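Local structure of type VI secretion system component (Escherichia coli O6, 2P5Z) at residues 150-156 against 198-204; 182-186 against 372-376; 36-40 against 322-326. The protein is a component of the type VI secretion system that resembles the T4 phage tail proteins gp27 and gp5 and probably forms part of the injection apparatus. Residues are numbered along the deposited sequence.

Contact 1. Residues 150-156 against 198-204; sequences FVFNLKS and VIEFYDD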
loop_
_atom_site.group_PDB
_atom_site.type_symbol
_atom_site.label_atom_id
_atom_site.label_comp_id
_atom_site.label_asym_id
_atom_site.label_seq_id
_atom_site.Cartn_x
_atom_site.Cartn_y
_atom_site.Cartn_z
ATOM N N PHE A 150 16.625 -22.845 18.728
ATOM C CA PHE A 150 15.901 -21.723 19.367
ATOM C C PHE A 150 15.880 -21.922 20.866
ATOM O O PHE A 150 16.096 -23.030 21.315
ATOM C CB PHE A 150 14.452 -21.617 18.877
ATOM C CG PHE A 150 13.597 -22.825 19.202
ATOM C CD1 PHE A 150 13.536 -23.904 18.322
ATOM C CD2 PHE A 150 12.839 -22.874 20.367
ATOM C CE1 PHE A 150 12.765 -25.005 18.600
ATOM C CE2 PHE A 150 12.068 -23.983 20.650
ATOM C CZ PHE A 150 12.031 -25.049 19.763
ATOM N N VAL A 151 15.567 -20.874 21.627
ATOM C CA VAL A 151 15.580 -20.897 23.091
ATOM C C VAL A 151 14.683 -19.760 23.580
ATOM O O VAL A 151 14.732 -18.662 23.024
ATOM C CB VAL A 151 17.032 -20.693 23.670
ATOM C CG1 VAL A 151 17.024 -20.070 25.066
ATOM C CG2 VAL A 151 17.796 -21.998 23.753
ATOM N N PHE A 152 13.868 -20.021 24.607
ATOM C CA PHE A 152 13.038 -18.997 25.234
ATOM C C PHE A 152 13.639 -18.604 26.572
ATOM O O PHE A 152 13.943 -19.479 27.371
ATOM C CB PHE A 152 11.618 -19.531 25.479
ATOM C CG PHE A 152 10.806 -19.692 24.232
ATOM C CD1 PHE A 152 9.979 -18.667 23.793
ATOM C CD2 PHE A 152 10.862 -20.856 23.496
ATOM C CE1 PHE A 152 9.230 -18.803 22.635
ATOM C CE2 PHE A 152 10.123 -20.993 22.338
ATOM C CZ PHE A 152 9.300 -19.973 21.911
ATOM N N ASN A 153 13.818 -17.308 26.821
ATOM C CA ASN A 153 14.251 -16.820 28.141
ATOM C C ASN A 153 13.298 -15.721 28.589
ATOM O O ASN A 153 13.669 -14.549 28.719
ATOM C CB ASN A 153 15.698 -16.289 28.146
ATOM C CG ASN A 153 16.665 -17.169 27.360
ATOM O OD1 ASN A 153 17.178 -18.168 27.871
ATOM N ND2 ASN A 153 16.929 -16.786 26.111
ATOM N N LEU A 154 12.056 -16.106 28.823
ATOM C CA LEU A 154 11.033 -15.139 29.144
ATOM C C LEU A 154 11.022 -14.878 30.641
ATOM O O LEU A 154 11.273 -15.783 31.437
ATOM C CB LEU A 154 9.693 -15.649 28.636
ATOM C CG LEU A 154 9.758 -15.981 27.144
ATOM C CD1 LEU A 154 8.461 -16.574 26.699
ATOM C CD2 LEU A 154 10.096 -14.743 26.299
ATOM N N LYS A 155 10.782 -13.630 31.024
ATOM C CA LYS A 155 10.733 -13.292 32.437
ATOM C C LYS A 155 9.292 -13.304 32.920
ATOM O O LYS A 155 9.006 -13.804 34.010
ATOM C CB LYS A 155 11.386 -11.933 32.713
ATOM C CG LYS A 155 12.902 -11.988 32.819
ATOM C CD LYS A 155 13.369 -12.693 34.081
ATOM C CE LYS A 155 14.756 -13.281 33.885
ATOM N NZ LYS A 155 14.708 -14.394 32.900
ATOM N N SER A 156 8.395 -12.757 32.104
ATOM C CA SER A 156 6.967 -12.799 32.390
ATOM C C SER A 156 6.349 -14.183 32.176
ATOM O O SER A 156 6.920 -15.038 31.493
ATOM C CB SER A 156 6.227 -11.762 31.553
ATOM O OG SER A 156 6.390 -10.476 32.110
ATOM N N VAL A 198 20.729 -19.458 15.941
ATOM C CA VAL A 198 19.823 -19.796 17.027
ATOM C C VAL A 198 18.922 -18.586 17.290
ATOM O O VAL A 198 19.434 -17.483 17.514
ATOM C CB VAL A 198 20.628 -20.106 18.336
ATOM C CG1 VAL A 198 19.706 -20.330 19.517
ATOM C CG2 VAL A 198 21.580 -21.305 18.148
ATOM N N ILE A 199 17.597 -18.789 17.259
ATOM C CA ILE A 199 16.614 -17.749 17.609
ATOM C C ILE A 199 16.440 -17.625 19.115
ATOM O O ILE A 199 16.048 -18.566 19.776
ATOM C CB ILE A 199 15.217 -18.097 17.063
ATOM C CG1 ILE A 199 15.285 -18.476 15.581
ATOM C CG2 ILE A 199 14.233 -16.959 17.330
ATOM C CD1 ILE A 199 14.052 -19.184 15.097
ATOM N N GLU A 200 16.696 -16.462 19.680
ATOM C CA GLU A 200 16.526 -16.335 21.101
ATOM C C GLU A 200 15.416 -15.380 21.370
ATOM O O GLU A 200 15.450 -14.262 20.888
ATOM C CB GLU A 200 17.818 -15.860 21.756
ATOM C CG GLU A 200 19.024 -16.669 21.308
ATOM C CD GLU A 200 20.260 -16.360 22.094
ATOM O OE1 GLU A 200 20.290 -15.300 22.759
ATOM O OE2 GLU A 200 21.202 -17.187 22.037
ATOM N N PHE A 201 14.436 -15.823 22.151
ATOM C CA PHE A 201 13.274 -15.013 22.491
ATOM C C PHE A 201 13.440 -14.395 23.870
ATOM O O PHE A 201 13.979 -15.034 24.783
ATOM C CB PHE A 201 11.997 -15.858 22.485
ATOM C CG PHE A 201 11.685 -16.524 21.152
ATOM C CD1 PHE A 201 10.912 -15.865 20.189
ATOM C CD2 PHE A 201 12.112 -17.819 20.888
ATOM C CE1 PHE A 201 10.583 -16.476 18.982
ATOM C CE2 PHE A 201 11.791 -18.438 19.681
ATOM C CZ PHE A 201 11.014 -17.755 18.722
ATOM N N TYR A 202 12.976 -13.153 24.025
ATOM C CA TYR A 202 13.033 -12.442 25.305
ATOM C C TYR A 202 11.850 -11.499 25.392
ATOM O O TYR A 202 11.279 -11.130 24.362
ATOM C CB TYR A 202 14.289 -11.571 25.416
ATOM C CG TYR A 202 15.603 -12.271 25.234
ATOM C CD1 TYR A 202 16.192 -12.970 26.285
ATOM C CD2 TYR A 202 16.252 -12.243 24.016
ATOM C CE1 TYR A 202 17.406 -13.594 26.130
ATOM C CE2 TYR A 202 17.451 -12.878 23.844
ATOM C CZ TYR A 202 18.027 -13.550 24.902
ATOM O OH TYR A 202 19.221 -14.204 24.718
ATOM N N ASP A 203 11.524 -11.081 26.615
ATOM C CA ASP A 203 10.468 -10.113 26.856
ATOM C C ASP A 203 10.868 -8.904 27.710
ATOM O O ASP A 203 10.038 -8.005 27.957
ATOM C CB ASP A 203 9.191 -10.781 27.396
ATOM C CG ASP A 203 9.402 -11.600 28.682
ATOM O OD1 ASP A 203 10.289 -11.289 29.504
ATOM O OD2 ASP A 203 8.617 -12.563 28.889
ATOM N N ASP A 204 12.122 -8.872 28.159
ATOM C CA ASP A 204 12.600 -7.720 28.930
ATOM C C ASP A 204 14.072 -7.373 28.713
ATOM O O ASP A 204 14.803 -8.078 28.004
ATOM C CB ASP A 204 12.315 -7.901 30.430
ATOM C CG ASP A 204 13.295 -8.844 31.110
ATOM O OD1 ASP A 204 13.827 -9.780 30.461
ATOM O OD2 ASP A 204 13.531 -8.654 32.318
HETATM O O HOH W 1 13.440 -11.726 28.752
#
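Parallel strands pair through offset hydrogen bonds, and the start of the 198-204 segment illustrates the rule. Val-198 brushes Phe-150, its CG1 lying 4.1 Å from Phe-150 CA. Ile-199 then offers its O to Val-151 N at 3.0 Å and sets its CB 4.0 Å from Phe-150 CB. Glu-200 faces the opposite side of the sheet beside Val-151, whose backbone bonds to the residues before and after it: the second bond runs from Phe-201 N to Val-151 O (3.0 Å). Phe-201 also accepts a bond from Asn-153 N at its O (3.1 Å), and its ring forms an offset stack with that of Phe-152, centroids 4.3 Å apart and planes at 8°, on the face covered by helix 131-140. Tyr-202 turns to the other face and makes a very short bond from its OH to Glu-200 OE1 (2.5 Å). Past the strand, Asp-203 receives Lys-155 N at OD1 (2.8 Å) and Ser-156 N at OD2 (3.2 Å), while OD2 also meets Tyr-158. Water 1 links Asp-203 N (2.9 Å), Asn-153 O (2.8 Å) and OD1 of Asp-204 (2.6 Å), a residue that also bonds Ser-206. The chemistry thus changes along the pair: backbone bonds and stacked rings hold the strands, and a carboxylate binding successive amides carries the association on where strand pairing stops.

Contact 2. Residues 182-186 against 372-376; sequences VGIWF and GYRPA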
loop_
_atom_site.group_PDB
_atom_site.type_symbol
_atom_site.label_atom_id
_atom_site.label_comp_id
_atom_site.label_asym_id
_atom_site.label_seq_id
_atom_site.Cartn_x
_atom_site.Cartn_y
_atom_site.Cartn_z
ATOM N N VAL A 182 1.895 -9.423 22.385
ATOM C CA VAL A 182 2.202 -9.688 23.773
ATOM C C VAL A 182 3.600 -9.120 24.112
ATOM O O VAL A 182 4.048 -9.135 25.265
ATOM C CB VAL A 182 2.066 -11.214 23.963
ATOM C CG1 VAL A 182 3.378 -11.883 24.266
ATOM C CG2 VAL A 182 0.955 -11.559 24.939
ATOM N N GLY A 183 4.275 -8.588 23.088
ATOM C CA GLY A 183 5.516 -7.847 23.285
ATOM C C GLY A 183 6.762 -8.682 23.514
ATOM O O GLY A 183 7.708 -8.219 24.155
ATOM N N ILE A 184 6.763 -9.914 23.012
ATOM C CA ILE A 184 7.952 -10.761 23.056
ATOM C C ILE A 184 8.779 -10.421 21.822
ATOM O O ILE A 184 8.238 -10.141 20.749
ATOM C CB ILE A 184 7.594 -12.289 23.069
ATOM C CG1 ILE A 184 6.978 -12.695 24.406
ATOM C CG2 ILE A 184 8.820 -13.189 22.849
ATOM C CD1 ILE A 184 6.383 -14.102 24.388
ATOM N N TRP A 185 10.093 -10.417 21.981
ATOM C CA TRP A 185 10.965 -10.137 20.863
ATOM C C TRP A 185 12.039 -11.185 20.704
ATOM O O TRP A 185 12.328 -11.947 21.630
ATOM C CB TRP A 185 11.592 -8.751 20.983
ATOM C CG TRP A 185 12.318 -8.480 22.251
ATOM C CD1 TRP A 185 11.784 -7.999 23.411
ATOM C CD2 TRP A 185 13.720 -8.617 22.480
ATOM N NE1 TRP A 185 12.767 -7.849 24.362
ATOM C CE2 TRP A 185 13.967 -8.221 23.817
ATOM C CE3 TRP A 185 14.791 -9.052 21.698
ATOM C CZ2 TRP A 185 15.244 -8.235 24.385
ATOM C CZ3 TRP A 185 16.075 -9.067 22.269
ATOM C CH2 TRP A 185 16.284 -8.661 23.597
ATOM N N PHE A 186 12.630 -11.216 19.522
ATOM C CA PHE A 186 13.726 -12.122 19.288
ATOM C C PHE A 186 14.953 -11.527 18.579
ATOM O O PHE A 186 14.871 -10.506 17.881
ATOM C CB PHE A 186 13.248 -13.391 18.572
ATOM C CG PHE A 186 12.597 -13.154 17.240
ATOM C CD1 PHE A 186 11.238 -12.871 17.150
ATOM C CD2 PHE A 186 13.333 -13.271 16.066
ATOM C CE1 PHE A 186 10.625 -12.689 15.905
ATOM C CE2 PHE A 186 12.731 -13.086 14.807
ATOM C CZ PHE A 186 11.366 -12.824 14.728
ATOM N N GLY A 372 11.221 -1.236 28.001
ATOM C CA GLY A 372 12.114 -2.122 27.241
ATOM C C GLY A 372 11.799 -2.114 25.754
ATOM O O GLY A 372 10.910 -1.378 25.309
ATOM N N TYR A 373 12.532 -2.914 24.976
ATOM C CA TYR A 373 12.275 -2.999 23.536
ATOM C C TYR A 373 10.965 -3.731 23.291
ATOM O O TYR A 373 10.655 -4.688 23.994
ATOM C CB TYR A 373 13.424 -3.684 22.768
ATOM C CG TYR A 373 13.077 -3.934 21.310
ATOM C CD1 TYR A 373 13.104 -2.904 20.373
ATOM C CD2 TYR A 373 12.665 -5.194 20.882
ATOM C CE1 TYR A 373 12.747 -3.139 19.040
ATOM C CE2 TYR A 373 12.307 -5.428 19.575
ATOM C CZ TYR A 373 12.349 -4.410 18.659
ATOM O OH TYR A 373 11.983 -4.698 17.363
ATOM N N ARG A 374 10.200 -3.258 22.307
ATOM C CA ARG A 374 8.952 -3.873 21.887
ATOM C C ARG A 374 8.856 -3.726 20.372
ATOM O O ARG A 374 9.066 -2.632 19.851
ATOM C CB ARG A 374 7.734 -3.168 22.516
ATOM C CG ARG A 374 7.637 -3.185 24.040
ATOM C CD ARG A 374 7.442 -4.582 24.633
ATOM N NE ARG A 374 7.838 -4.591 26.040
ATOM C CZ ARG A 374 8.262 -5.666 26.698
ATOM N NH1 ARG A 374 8.366 -6.853 26.077
ATOM N NH2 ARG A 374 8.603 -5.554 27.983
ATOM N N PRO A 375 8.530 -4.814 19.655
ATOM C CA PRO A 375 8.428 -4.761 18.202
ATOM C C PRO A 375 7.157 -4.088 17.737
ATOM O O PRO A 375 6.226 -3.913 18.519
ATOM C CB PRO A 375 8.397 -6.244 17.789
ATOM C CG PRO A 375 8.668 -7.021 19.024
ATOM C CD PRO A 375 8.289 -6.168 20.170
ATOM N N ALA A 376 7.126 -3.723 16.462
ATOM C CA ALA A 376 5.924 -3.202 15.855
ATOM C C ALA A 376 4.810 -4.260 15.863
ATOM O O ALA A 376 5.042 -5.458 15.656
ATOM C CB ALA A 376 6.207 -2.706 14.418
#
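Trp-185, the first residue of strand 185-191, receives the distant loop 372-376. Its indole presents a face to the edge of the Tyr-373 ring, a T-shaped pair with planes at 90°, the five-membered ring centroid 5.2 Å from that of Tyr-373; Trp-185 CG comes within 3.6 Å of Tyr-373 CD2. Pro-375 adds its CG 3.9 Å from Trp-185 CB, so the tryptophan side chain meets two residues of the loop, Tyr-373 through its ring and Pro-375 through its CB. Gly-183 contributes through its backbone: its O accepts a very short bond (2.4 Å) from Arg-374 NH1. The same guanidinium also reaches Asp-203 O and makes a salt bridge from NE to Glu-304 of helix 298-308. The positive phi of Gly-183 suits glycine, and a CB there would crowd Arg-374 CD. This glycine is the C' residue of a Schellman motif, the classical termination of a helix, here closing helix 171-182 just before strand 185-191 begins.

Contact 3. Residues 36-40 against 322-326; sequences REQLS and LMPGL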
loop_
_atom_site.group_PDB
_atom_site.type_symbol
_atom_site.label_atom_id
_atom_site.label_comp_id
_atom_site.label_asym_id
_atom_site.label_seq_id
_atom_site.Cartn_x
_atom_site.Cartn_y
_atom_site.Cartn_z
ATOM N N ARG A 36 21.128 -6.624 6.177
ATOM C CA ARG A 36 20.149 -5.989 7.077
ATOM C C ARG A 36 19.830 -6.942 8.225
ATOM O O ARG A 36 19.503 -8.101 8.014
ATOM C CB ARG A 36 18.874 -5.591 6.320
ATOM C CG ARG A 36 19.041 -4.343 5.408
ATOM C CD ARG A 36 18.544 -4.537 3.934
ATOM N NE ARG A 36 19.036 -5.779 3.305
ATOM C CZ ARG A 36 19.044 -6.023 1.992
ATOM N NH1 ARG A 36 19.495 -7.184 1.528
ATOM N NH2 ARG A 36 18.597 -5.110 1.144
ATOM N N GLU A 37 20.002 -6.459 9.442
ATOM C CA GLU A 37 19.662 -7.180 10.631
ATOM C C GLU A 37 18.824 -6.233 11.468
ATOM O O GLU A 37 19.056 -5.029 11.488
ATOM C CB GLU A 37 20.909 -7.578 11.421
ATOM C CG GLU A 37 21.858 -8.500 10.665
ATOM C CD GLU A 37 23.208 -8.708 11.356
ATOM O OE1 GLU A 37 23.238 -9.107 12.548
ATOM O OE2 GLU A 37 24.245 -8.494 10.688
ATOM N N GLN A 38 17.851 -6.795 12.165
ATOM C CA GLN A 38 16.926 -6.047 12.988
ATOM C C GLN A 38 16.261 -7.022 13.937
ATOM O O GLN A 38 15.974 -8.154 13.562
ATOM C CB GLN A 38 15.886 -5.391 12.098
ATOM C CG GLN A 38 15.005 -4.367 12.763
ATOM C CD GLN A 38 13.926 -3.923 11.809
ATOM O OE1 GLN A 38 13.999 -4.202 10.611
ATOM N NE2 GLN A 38 12.903 -3.262 12.329
ATOM N N LEU A 39 16.057 -6.583 15.172
ATOM C CA LEU A 39 15.294 -7.315 16.170
ATOM C C LEU A 39 13.908 -7.715 15.669
ATOM O O LEU A 39 13.266 -6.950 14.944
ATOM C CB LEU A 39 15.127 -6.445 17.396
ATOM C CG LEU A 39 16.411 -6.183 18.171
ATOM C CD1 LEU A 39 16.093 -5.320 19.379
ATOM C CD2 LEU A 39 17.042 -7.506 18.597
ATOM N N SER A 40 13.485 -8.930 16.044
ATOM C CA SER A 40 12.163 -9.485 15.721
ATOM C C SER A 40 11.860 -9.615 14.269
ATOM O O SER A 40 10.692 -9.583 13.887
ATOM C CB SER A 40 11.007 -8.713 16.370
ATOM O OG SER A 40 11.018 -8.960 17.759
ATOM N N LEU A 322 29.236 -5.136 16.467
ATOM C CA LEU A 322 27.986 -4.397 16.664
ATOM C C LEU A 322 26.795 -5.052 15.954
ATOM O O LEU A 322 26.828 -5.313 14.747
ATOM C CB LEU A 322 28.142 -2.939 16.226
ATOM C CG LEU A 322 27.377 -1.927 17.083
ATOM C CD1 LEU A 322 28.148 -1.639 18.350
ATOM C CD2 LEU A 322 27.134 -0.632 16.346
ATOM N N MET A 323 25.742 -5.301 16.725
ATOM C CA MET A 323 24.692 -6.227 16.334
ATOM C C MET A 323 23.417 -5.818 17.050
ATOM O O MET A 323 23.489 -5.246 18.133
ATOM C CB MET A 323 25.087 -7.605 16.838
ATOM C CG MET A 323 24.892 -8.726 15.865
ATOM S SD MET A 323 25.226 -10.295 16.686
ATOM C CE MET A 323 26.666 -9.919 17.687
ATOM N N PRO A 324 22.246 -6.114 16.456
ATOM C CA PRO A 324 20.993 -6.028 17.190
ATOM C C PRO A 324 20.965 -6.924 18.433
ATOM O O PRO A 324 21.351 -8.098 18.378
ATOM C CB PRO A 324 19.971 -6.524 16.171
ATOM C CG PRO A 324 20.563 -6.204 14.874
ATOM C CD PRO A 324 22.014 -6.501 15.054
ATOM N N GLY A 325 20.519 -6.355 19.547
ATOM C CA GLY A 325 20.490 -7.070 20.809
ATOM C C GLY A 325 21.549 -6.576 21.769
ATOM O O GLY A 325 21.401 -6.706 22.985
ATOM N N LEU A 326 22.628 -6.022 21.224
ATOM C CA LEU A 326 23.714 -5.488 22.046
ATOM C C LEU A 326 23.357 -4.170 22.705
ATOM O O LEU A 326 22.829 -3.273 22.056
ATOM C CB LEU A 326 24.976 -5.288 21.210
ATOM C CG LEU A 326 26.067 -6.353 21.311
ATOM C CD1 LEU A 326 25.650 -7.651 20.625
ATOM C CD2 LEU A 326 27.343 -5.822 20.701
#
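Pro-324 lays its ring against strand 29-38 where that strand runs out, overlapping the side chains of Glu-37 and Leu-39. Its CG stands 3.7 Å from Glu-37 CB and 3.9 Å from Gln-38 N, while its CB is 3.9 Å from Leu-39 CD2. Gln-38 directs its CA-to-CB bond away, so the proline meets its backbone instead. No hydrogen bond joins the two segments; between them the turn docks by van der Waals packing, chiefly of the proline ring. Met-323 to Leu-326 form a type II beta turn with Pro-324 and Gly-325 at its corners, closed by a weak bond from Leu-326 N to Met-323 O (3.3 Å). The backbone angles of Gly-325 call for glycine, since a CB would jam against the preceding carbonyl, and Leu-39 CD2 lies 3.8 Å from Gly-325 N. Glu-37 passes OE1 within 3.7 Å of Met-323 CG, but its carboxylate is engaged elsewhere: OE2 bonds Tyr-45 OH and forms a salt bridge with Arg-85. In the surrounding sheet, strand 343-353 lies beside both partners: Val-348 is bonded to the backbone of Glu-37 and touches Pro-324, and Leu-344 packs on Leu-39. Leu-39 reaches Trp-185 and Arg-187 of strand 185-191 as well, and Gly-325 shares a backbone bond with Glu-209 at the start of strand 209-214.

In the fold
From the N terminus, the chain first reaches 36-40, whose partner, 322-326, comes 282 residues later in the sequence. Along the sequence, contact 1 is the first to close, where 198-204 returns to 150-156, and it is nested inside the loop that contact 3 closes at 322-326. Contact 2 is the last in sequence to close, at 372-376, and crosses both of the others. It shares a small sheet with contact 1, since strand 185-191 neighbours strand 196-202, and it touches contact 3 through Ser-40, whose N lies 2.8 Å from Phe-186 O. Together they tie the three-stranded sheet to the large mixed sheet and to helix 298-308.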